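Local coordinates for sigma regulatory family protein-PP2C phosphatase (Chlamydia trachomatis serovar L2, PDB 6MAB) that probably acts as a membrane-bound phosphatase of a sigma-factor regulatory pathway, the part here being its periplasmic sensor domain, linked to sensing TCA-cycle intermediates, at residues 9-20 and 258-269; 23-32 and 152-160. All coordinates share one frame; numbering follows the deposited sequence.

Contact 1: residues 9-20 and 258-269; sequences TLSSITSDLREN and TYEEKSIIFASL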
# COMPACT_ATOMS: atom_id res chain seq x y z
N THR A 9 -12.94 -30.40 7.81
CA THR A 9 -11.54 -30.57 8.17
C THR A 9 -10.65 -29.56 7.46
O THR A 9 -9.76 -28.94 8.06
CB THR A 9 -11.10 -32.00 7.86
OG1 THR A 9 -11.91 -32.90 8.61
CG2 THR A 9 -9.65 -32.23 8.21
N LEU A 10 -10.88 -29.36 6.17
CA LEU A 10 -10.07 -28.41 5.43
C LEU A 10 -10.31 -26.99 5.92
O LEU A 10 -9.37 -26.20 6.02
CB LEU A 10 -10.35 -28.52 3.93
CG LEU A 10 -9.73 -29.74 3.24
CD1 LEU A 10 -10.17 -29.79 1.79
CD2 LEU A 10 -8.22 -29.76 3.35
N SER A 11 -11.55 -26.66 6.24
CA SER A 11 -11.85 -25.34 6.80
C SER A 11 -11.16 -25.15 8.15
O SER A 11 -10.62 -24.08 8.43
CB SER A 11 -13.36 -25.17 6.95
OG SER A 11 -13.67 -23.95 7.60
N SER A 12 -11.16 -26.18 8.99
CA SER A 12 -10.57 -26.08 10.31
C SER A 12 -9.07 -25.82 10.24
O SER A 12 -8.54 -24.99 10.99
CB SER A 12 -10.85 -27.34 11.12
OG SER A 12 -12.24 -27.44 11.34
N ILE A 13 -8.35 -26.53 9.36
CA ILE A 13 -6.90 -26.38 9.39
C ILE A 13 -6.41 -25.13 8.67
O ILE A 13 -5.26 -24.75 8.84
CB ILE A 13 -6.17 -27.61 8.81
CG1 ILE A 13 -6.48 -27.77 7.32
CG2 ILE A 13 -6.55 -28.87 9.64
CD1 ILE A 13 -5.77 -28.99 6.68
N THR A 14 -7.28 -24.46 7.90
CA THR A 14 -6.95 -23.21 7.24
C THR A 14 -7.52 -21.98 7.94
O THR A 14 -7.21 -20.86 7.53
CB THR A 14 -7.45 -23.23 5.80
OG1 THR A 14 -8.85 -23.49 5.76
CG2 THR A 14 -6.69 -24.33 5.00
N SER A 15 -8.32 -22.17 8.97
CA SER A 15 -9.01 -21.06 9.60
C SER A 15 -8.03 -20.00 10.08
O SER A 15 -8.30 -18.79 10.01
CB SER A 15 -9.85 -21.61 10.77
OG SER A 15 -10.42 -20.57 11.53
N ASP A 16 -6.88 -20.43 10.58
CA ASP A 16 -5.95 -19.52 11.20
C ASP A 16 -5.27 -18.61 10.18
O ASP A 16 -4.91 -17.48 10.52
CB ASP A 16 -4.92 -20.33 11.99
CG ASP A 16 -3.91 -19.47 12.68
OD1 ASP A 16 -4.28 -18.74 13.62
OD2 ASP A 16 -2.73 -19.54 12.29
N LEU A 17 -5.10 -19.08 8.94
CA LEU A 17 -4.62 -18.19 7.87
C LEU A 17 -5.57 -17.02 7.67
O LEU A 17 -5.14 -15.86 7.60
CB LEU A 17 -4.48 -18.95 6.54
CG LEU A 17 -3.34 -19.93 6.32
CD1 LEU A 17 -3.59 -20.73 5.04
CD2 LEU A 17 -2.03 -19.18 6.22
N ARG A 18 -6.87 -17.31 7.57
CA ARG A 18 -7.87 -16.26 7.44
C ARG A 18 -7.89 -15.35 8.66
O ARG A 18 -7.91 -14.12 8.52
CB ARG A 18 -9.25 -16.88 7.19
CG ARG A 18 -10.35 -15.85 6.95
CD ARG A 18 -11.70 -16.49 6.60
NE ARG A 18 -12.83 -15.61 6.91
N GLU A 19 -7.91 -15.92 9.88
CA GLU A 19 -7.95 -15.06 11.07
C GLU A 19 -6.75 -14.12 11.10
O GLU A 19 -6.87 -12.97 11.54
CB GLU A 19 -7.98 -15.89 12.35
CG GLU A 19 -9.24 -16.64 12.60
CD GLU A 19 -10.46 -15.73 12.73
OE1 GLU A 19 -10.34 -14.64 13.34
OE2 GLU A 19 -11.50 -16.11 12.17
N ASN A 20 -5.59 -14.61 10.68
CA ASN A 20 -4.39 -13.78 10.68
C ASN A 20 -4.48 -12.67 9.65
O ASN A 20 -4.08 -11.54 9.93
CB ASN A 20 -3.16 -14.64 10.43
CG ASN A 20 -2.53 -15.12 11.70
OD1 ASN A 20 -1.75 -14.41 12.32
ND2 ASN A 20 -2.87 -16.34 12.11
N THR A 258 -1.88 -14.07 3.49
CA THR A 258 -1.18 -14.84 4.52
C THR A 258 -0.89 -16.23 3.96
O THR A 258 -1.61 -16.73 3.11
CB THR A 258 -2.00 -14.92 5.79
OG1 THR A 258 -3.31 -15.35 5.46
CG2 THR A 258 -2.04 -13.55 6.47
N TYR A 259 0.22 -16.83 4.41
CA TYR A 259 0.61 -18.10 3.83
C TYR A 259 1.45 -18.86 4.84
O TYR A 259 1.99 -18.29 5.80
CB TYR A 259 1.34 -17.93 2.47
CG TYR A 259 2.69 -17.19 2.52
CD1 TYR A 259 2.75 -15.81 2.55
CD2 TYR A 259 3.90 -17.90 2.56
CE1 TYR A 259 3.97 -15.12 2.62
CE2 TYR A 259 5.12 -17.21 2.61
CZ TYR A 259 5.13 -15.83 2.65
OH TYR A 259 6.33 -15.13 2.73
N GLU A 260 1.56 -20.17 4.61
CA GLU A 260 2.23 -21.08 5.51
C GLU A 260 2.58 -22.34 4.73
O GLU A 260 1.91 -22.67 3.74
CB GLU A 260 1.32 -21.43 6.71
CG GLU A 260 1.90 -22.42 7.70
CD GLU A 260 3.22 -21.96 8.32
OE1 GLU A 260 4.27 -21.95 7.63
OE2 GLU A 260 3.19 -21.61 9.53
N GLU A 261 3.63 -23.03 5.16
CA GLU A 261 3.95 -24.31 4.55
C GLU A 261 2.76 -25.26 4.66
O GLU A 261 2.15 -25.40 5.72
CB GLU A 261 5.19 -24.92 5.21
CG GLU A 261 6.43 -24.07 5.01
CD GLU A 261 7.64 -24.65 5.68
OE1 GLU A 261 7.78 -25.89 5.71
OE2 GLU A 261 8.46 -23.86 6.19
N LYS A 262 2.43 -25.91 3.55
CA LYS A 262 1.35 -26.89 3.56
C LYS A 262 1.56 -27.96 4.63
O LYS A 262 0.60 -28.40 5.28
CB LYS A 262 1.25 -27.53 2.17
CG LYS A 262 0.15 -28.54 2.03
CD LYS A 262 0.01 -29.00 0.57
CE LYS A 262 -0.52 -30.39 0.42
NZ LYS A 262 -0.45 -30.81 -1.01
N SER A 263 2.80 -28.40 4.81
CA SER A 263 3.10 -29.44 5.79
C SER A 263 2.78 -28.99 7.21
O SER A 263 2.38 -29.81 8.04
CB SER A 263 4.56 -29.88 5.67
OG SER A 263 5.47 -28.86 6.10
N ILE A 264 2.98 -27.70 7.50
CA ILE A 264 2.64 -27.17 8.82
C ILE A 264 1.13 -27.06 8.98
O ILE A 264 0.56 -27.44 10.01
CB ILE A 264 3.35 -25.81 9.01
CG1 ILE A 264 4.87 -26.02 9.07
CG2 ILE A 264 2.84 -25.09 10.24
CD1 ILE A 264 5.72 -24.74 9.15
N ILE A 265 0.46 -26.57 7.94
CA ILE A 265 -1.00 -26.53 7.95
C ILE A 265 -1.56 -27.92 8.24
O ILE A 265 -2.42 -28.10 9.11
CB ILE A 265 -1.53 -25.99 6.60
CG1 ILE A 265 -1.13 -24.53 6.41
CG2 ILE A 265 -3.05 -26.21 6.48
CD1 ILE A 265 -1.77 -23.57 7.41
N PHE A 266 -1.07 -28.92 7.53
CA PHE A 266 -1.63 -30.26 7.68
C PHE A 266 -1.25 -30.90 9.00
O PHE A 266 -1.94 -31.81 9.44
CB PHE A 266 -1.18 -31.14 6.49
CG PHE A 266 -2.08 -31.00 5.29
CD1 PHE A 266 -2.27 -29.78 4.69
CD2 PHE A 266 -2.78 -32.09 4.78
CE1 PHE A 266 -3.10 -29.64 3.60
CE2 PHE A 266 -3.62 -31.94 3.70
CZ PHE A 266 -3.77 -30.69 3.11
N ALA A 267 -0.19 -30.44 9.66
CA ALA A 267 0.19 -31.02 10.94
C ALA A 267 -0.90 -30.80 11.98
O ALA A 267 -0.95 -31.54 12.97
CB ALA A 267 1.51 -30.43 11.44
N SER A 268 -1.76 -29.80 11.76
CA SER A 268 -2.91 -29.57 12.65
C SER A 268 -3.90 -30.72 12.64
O SER A 268 -4.79 -30.76 13.50
CB SER A 268 -3.66 -28.29 12.26
OG SER A 268 -2.86 -27.15 12.46
N LEU A 269 -3.79 -31.64 11.69
CA LEU A 269 -4.68 -32.80 11.71
C LEU A 269 -4.43 -33.69 12.91
O LEU A 269 -5.35 -34.40 13.34
CB LEU A 269 -4.53 -33.62 10.42
CG LEU A 269 -4.98 -32.95 9.13
CD1 LEU A 269 -4.48 -33.74 7.93
CD2 LEU A 269 -6.50 -32.86 9.09
O HOH W 1 -3.41 -25.15 10.79

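Contact 2: residues 23-32 and 152-160; sequences FKAHTLQQTI and TNYLLNGLL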
# COMPACT_ATOMS: atom_id res chain seq x y z
N PHE A 23 -6.84 -9.97 11.08
CA PHE A 23 -6.25 -9.16 12.13
C PHE A 23 -5.26 -8.17 11.55
O PHE A 23 -5.20 -7.01 11.98
CB PHE A 23 -5.54 -10.03 13.17
CG PHE A 23 -4.65 -9.24 14.10
CD1 PHE A 23 -5.15 -8.74 15.29
CD2 PHE A 23 -3.33 -8.99 13.78
CE1 PHE A 23 -4.35 -8.01 16.14
CE2 PHE A 23 -2.52 -8.25 14.63
CZ PHE A 23 -3.04 -7.76 15.81
N LYS A 24 -4.44 -8.62 10.60
CA LYS A 24 -3.45 -7.72 10.02
C LYS A 24 -4.12 -6.62 9.21
O LYS A 24 -3.70 -5.45 9.27
CB LYS A 24 -2.45 -8.53 9.18
CG LYS A 24 -1.64 -9.53 10.01
CD LYS A 24 -0.84 -10.49 9.12
CE LYS A 24 -0.27 -11.67 9.88
NZ LYS A 24 0.80 -11.29 10.82
N ALA A 25 -5.18 -6.97 8.48
CA ALA A 25 -5.96 -5.98 7.74
C ALA A 25 -6.53 -4.93 8.68
O ALA A 25 -6.49 -3.73 8.38
CB ALA A 25 -7.10 -6.67 6.98
N HIS A 26 -7.09 -5.36 9.80
CA HIS A 26 -7.68 -4.42 10.74
C HIS A 26 -6.62 -3.49 11.31
O HIS A 26 -6.86 -2.29 11.47
CB HIS A 26 -8.38 -5.19 11.86
CG HIS A 26 -8.82 -4.33 13.00
ND1 HIS A 26 -9.99 -3.60 12.98
CD2 HIS A 26 -8.25 -4.09 14.20
CE1 HIS A 26 -10.11 -2.94 14.12
NE2 HIS A 26 -9.07 -3.22 14.88
N THR A 27 -5.43 -4.02 11.58
CA THR A 27 -4.35 -3.18 12.07
C THR A 27 -4.01 -2.09 11.06
O THR A 27 -3.88 -0.91 11.40
CB THR A 27 -3.12 -4.04 12.40
OG1 THR A 27 -3.45 -4.97 13.44
CG2 THR A 27 -1.96 -3.17 12.87
N LEU A 28 -3.87 -2.48 9.79
CA LEU A 28 -3.57 -1.50 8.76
C LEU A 28 -4.70 -0.50 8.56
O LEU A 28 -4.44 0.68 8.29
CB LEU A 28 -3.23 -2.24 7.46
CG LEU A 28 -1.94 -3.06 7.55
CD1 LEU A 28 -1.77 -3.92 6.30
CD2 LEU A 28 -0.70 -2.18 7.73
N GLN A 29 -5.97 -0.91 8.73
CA GLN A 29 -7.08 0.04 8.62
C GLN A 29 -7.04 1.08 9.73
O GLN A 29 -7.46 2.23 9.53
CB GLN A 29 -8.40 -0.72 8.63
CG GLN A 29 -8.72 -1.43 7.32
CD GLN A 29 -9.81 -2.49 7.46
OE1 GLN A 29 -10.35 -2.71 8.55
NE2 GLN A 29 -10.13 -3.15 6.36
N GLN A 30 -6.51 0.70 10.90
CA GLN A 30 -6.43 1.61 12.03
C GLN A 30 -5.21 2.52 11.97
O GLN A 30 -5.22 3.59 12.60
CB GLN A 30 -6.41 0.79 13.32
CG GLN A 30 -7.69 -0.00 13.57
CD GLN A 30 -8.93 0.89 13.50
OE1 GLN A 30 -9.89 0.59 12.78
NE2 GLN A 30 -8.90 2.00 14.23
N THR A 31 -4.18 2.16 11.20
CA THR A 31 -2.90 2.85 11.24
C THR A 31 -2.53 3.59 9.96
O THR A 31 -1.79 4.57 10.03
CB THR A 31 -1.78 1.85 11.55
OG1 THR A 31 -1.82 0.78 10.62
CG2 THR A 31 -1.94 1.29 12.95
N ILE A 32 -3.01 3.17 8.79
CA ILE A 32 -2.62 3.85 7.54
C ILE A 32 -3.47 5.07 7.19
O ILE A 32 -2.90 6.15 6.94
CB ILE A 32 -2.61 2.84 6.39
CG1 ILE A 32 -1.56 1.76 6.63
CG2 ILE A 32 -2.33 3.57 5.06
CD1 ILE A 32 -0.14 2.23 6.72
N THR A 152 6.50 2.67 5.92
CA THR A 152 5.67 1.73 6.65
C THR A 152 6.44 0.65 7.39
O THR A 152 5.81 -0.27 7.93
CB THR A 152 4.66 1.07 5.72
OG1 THR A 152 5.35 0.23 4.78
CG2 THR A 152 3.84 2.12 4.99
N ASN A 153 7.77 0.73 7.47
CA ASN A 153 8.50 -0.33 8.15
C ASN A 153 8.04 -0.50 9.59
O ASN A 153 7.99 -1.63 10.09
CB ASN A 153 10.02 -0.10 8.08
CG ASN A 153 10.49 1.27 8.56
OD1 ASN A 153 9.74 2.10 9.07
ND2 ASN A 153 11.80 1.49 8.40
N TYR A 154 7.67 0.60 10.27
CA TYR A 154 7.24 0.49 11.67
C TYR A 154 5.96 -0.34 11.82
O TYR A 154 5.68 -0.85 12.91
CB TYR A 154 7.05 1.89 12.27
CG TYR A 154 5.80 2.59 11.80
CD1 TYR A 154 5.73 3.19 10.55
CD2 TYR A 154 4.67 2.64 12.62
CE1 TYR A 154 4.56 3.83 10.13
CE2 TYR A 154 3.53 3.29 12.21
CZ TYR A 154 3.47 3.88 10.97
OH TYR A 154 2.31 4.51 10.57
N LEU A 155 5.19 -0.50 10.74
CA LEU A 155 4.03 -1.39 10.71
C LEU A 155 4.35 -2.74 10.12
O LEU A 155 4.09 -3.78 10.73
CB LEU A 155 2.92 -0.77 9.88
CG LEU A 155 2.24 0.45 10.47
CD1 LEU A 155 1.52 1.18 9.34
CD2 LEU A 155 1.27 0.01 11.58
N LEU A 156 4.94 -2.75 8.92
CA LEU A 156 5.10 -4.01 8.23
C LEU A 156 6.16 -4.92 8.85
O LEU A 156 6.02 -6.15 8.76
CB LEU A 156 5.43 -3.76 6.76
CG LEU A 156 4.30 -3.09 5.99
CD1 LEU A 156 4.61 -3.10 4.49
CD2 LEU A 156 2.92 -3.74 6.25
N ASN A 157 7.24 -4.37 9.45
CA ASN A 157 8.22 -5.26 10.07
C ASN A 157 7.55 -6.17 11.08
O ASN A 157 7.79 -7.38 11.10
CB ASN A 157 9.34 -4.46 10.74
CG ASN A 157 10.26 -3.80 9.74
OD1 ASN A 157 10.10 -3.98 8.53
ND2 ASN A 157 11.19 -2.99 10.23
N GLY A 158 6.68 -5.61 11.92
CA GLY A 158 6.00 -6.43 12.91
C GLY A 158 4.92 -7.32 12.32
O GLY A 158 4.77 -8.47 12.74
N LEU A 159 4.14 -6.79 11.38
CA LEU A 159 3.05 -7.58 10.79
C LEU A 159 3.56 -8.71 9.91
O LEU A 159 2.88 -9.73 9.75
CB LEU A 159 2.12 -6.68 10.01
CG LEU A 159 1.27 -5.70 10.83
CD1 LEU A 159 0.46 -4.81 9.89
CD2 LEU A 159 0.32 -6.44 11.76
N LEU A 160 4.76 -8.56 9.32
CA LEU A 160 5.32 -9.61 8.49
C LEU A 160 6.25 -10.54 9.26
O LEU A 160 6.70 -11.56 8.71
CB LEU A 160 6.06 -8.98 7.29
CG LEU A 160 5.20 -8.68 6.07
CD1 LEU A 160 3.98 -7.90 6.43
CD2 LEU A 160 6.05 -7.91 5.01
O HOH W 2 0.14 5.12 11.94

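Contact 1: residues 9-20 and 258-269
I13 and L17 of helix 9-20 pack against I265 of the short C-terminal helix 262-267, and this is the tight part of the contact. CG2 of I265 meets I13, lying 3.9 Å from its CG1 and also touching its backbone O. L17 meets I265 at about a right angle, with CG and CD1 of L17 each 4.1 Å from CD1 of I265. CD2 of L17 reaches the strand, 3.7 Å from CA of Y259. I13 holds CG1 between its backbone N and carbonyl carbon (chi1 65°). From there CD1 of I13 lies over one face of the F266 ring, 4.2 Å from the centroid, a CH-pi contact.

One direct hydrogen bond joins the segments. OG1 of T258 donates to O of L17 at 2.9 Å, from well above the carbonyl plane. The helix is kinked here: N of D16 and N of L17 lack the usual bond to the preceding turn, and N of L17 has only a weak bond to O of T14.

The outer side is less buried and water-bridged. A water donates to O of I13 and is hydrogen-bonded to OG of S268, an exposed residue. CD2 of L269 lies at this rim, 4.0 Å from CG2 of I13.

The long N-terminal helix 2-31 thus lies over the end of strand 254-261 and the helix after it, consistent with a double-Cache-like sensor domain. T14 turns to W243 and F232 on strands 240-249 and 232-237. W243 also meets the F266 ring edge-to-face.

Contact 2: residues 23-32 and 152-160
L159 and L155 of helix 153-160 supply the main apolar surface facing helix 23-31. The two helices run nearly antiparallel, at 170°. Their axes are 11.2 Å apart, so the backbones stay apart and side chains fill the interface. CD1 of L159 lies 3.6 Å from CD2 of L28, the two side chains sliding past each other. CD2 of L159 meets CG2 of T27 tip to tip and also touches CG of K24. L155 passes alongside T31, its CD2 3.6 Å from CB of T31, and its CD1 lies against CD1 of I32.

The polar contacts lie toward the two ends. NZ of K24 donates to O of L159 at 2.8 Å, in the carbonyl plane and on a lone pair. The lysine chain is extended up to its last torsion (chi4 -69°), where it bends to bring NZ onto this oxygen. At the other end a water donates to O of T31 and is hydrogen-bonded to OH of Y154, lying at the edge of the tyrosine ring. OG1 of T31 donates back to O of T27.

The contact sets helix 153-160, which follows strand 142-151 of the five-stranded sheet, beside the long helix. Beneath the pair lies the six-stranded antiparallel sheet. L28 rests on F254 and I256 of strand 254-261, while L156 packs on I172 of strand 169-174.

Overall arrangement
Both contacts use helix 2-31, contact 1 through residues 9-20 and contact 2 through residues 23-31, nearer its C-terminal end. Their centres are 22 Å apart, yet they touch where CG2 of T258 packs on CD of K24. Contact 2 is nested within the chain loop closed by contact 1. Its centre lies about 10 Å from the centre of the chain, that of contact 1 about 26 Å. Both are partly buried. Contact 1 ties the helix to a strand end and the C-terminal helix, with an isoleucine methyl over a phenylalanine face. Contact 2 is mainly leucine packing between two helices. Each has one direct hydrogen bond and one water bridge: the direct donor is a threonine hydroxyl in contact 1 and a lysine NZ in contact 2.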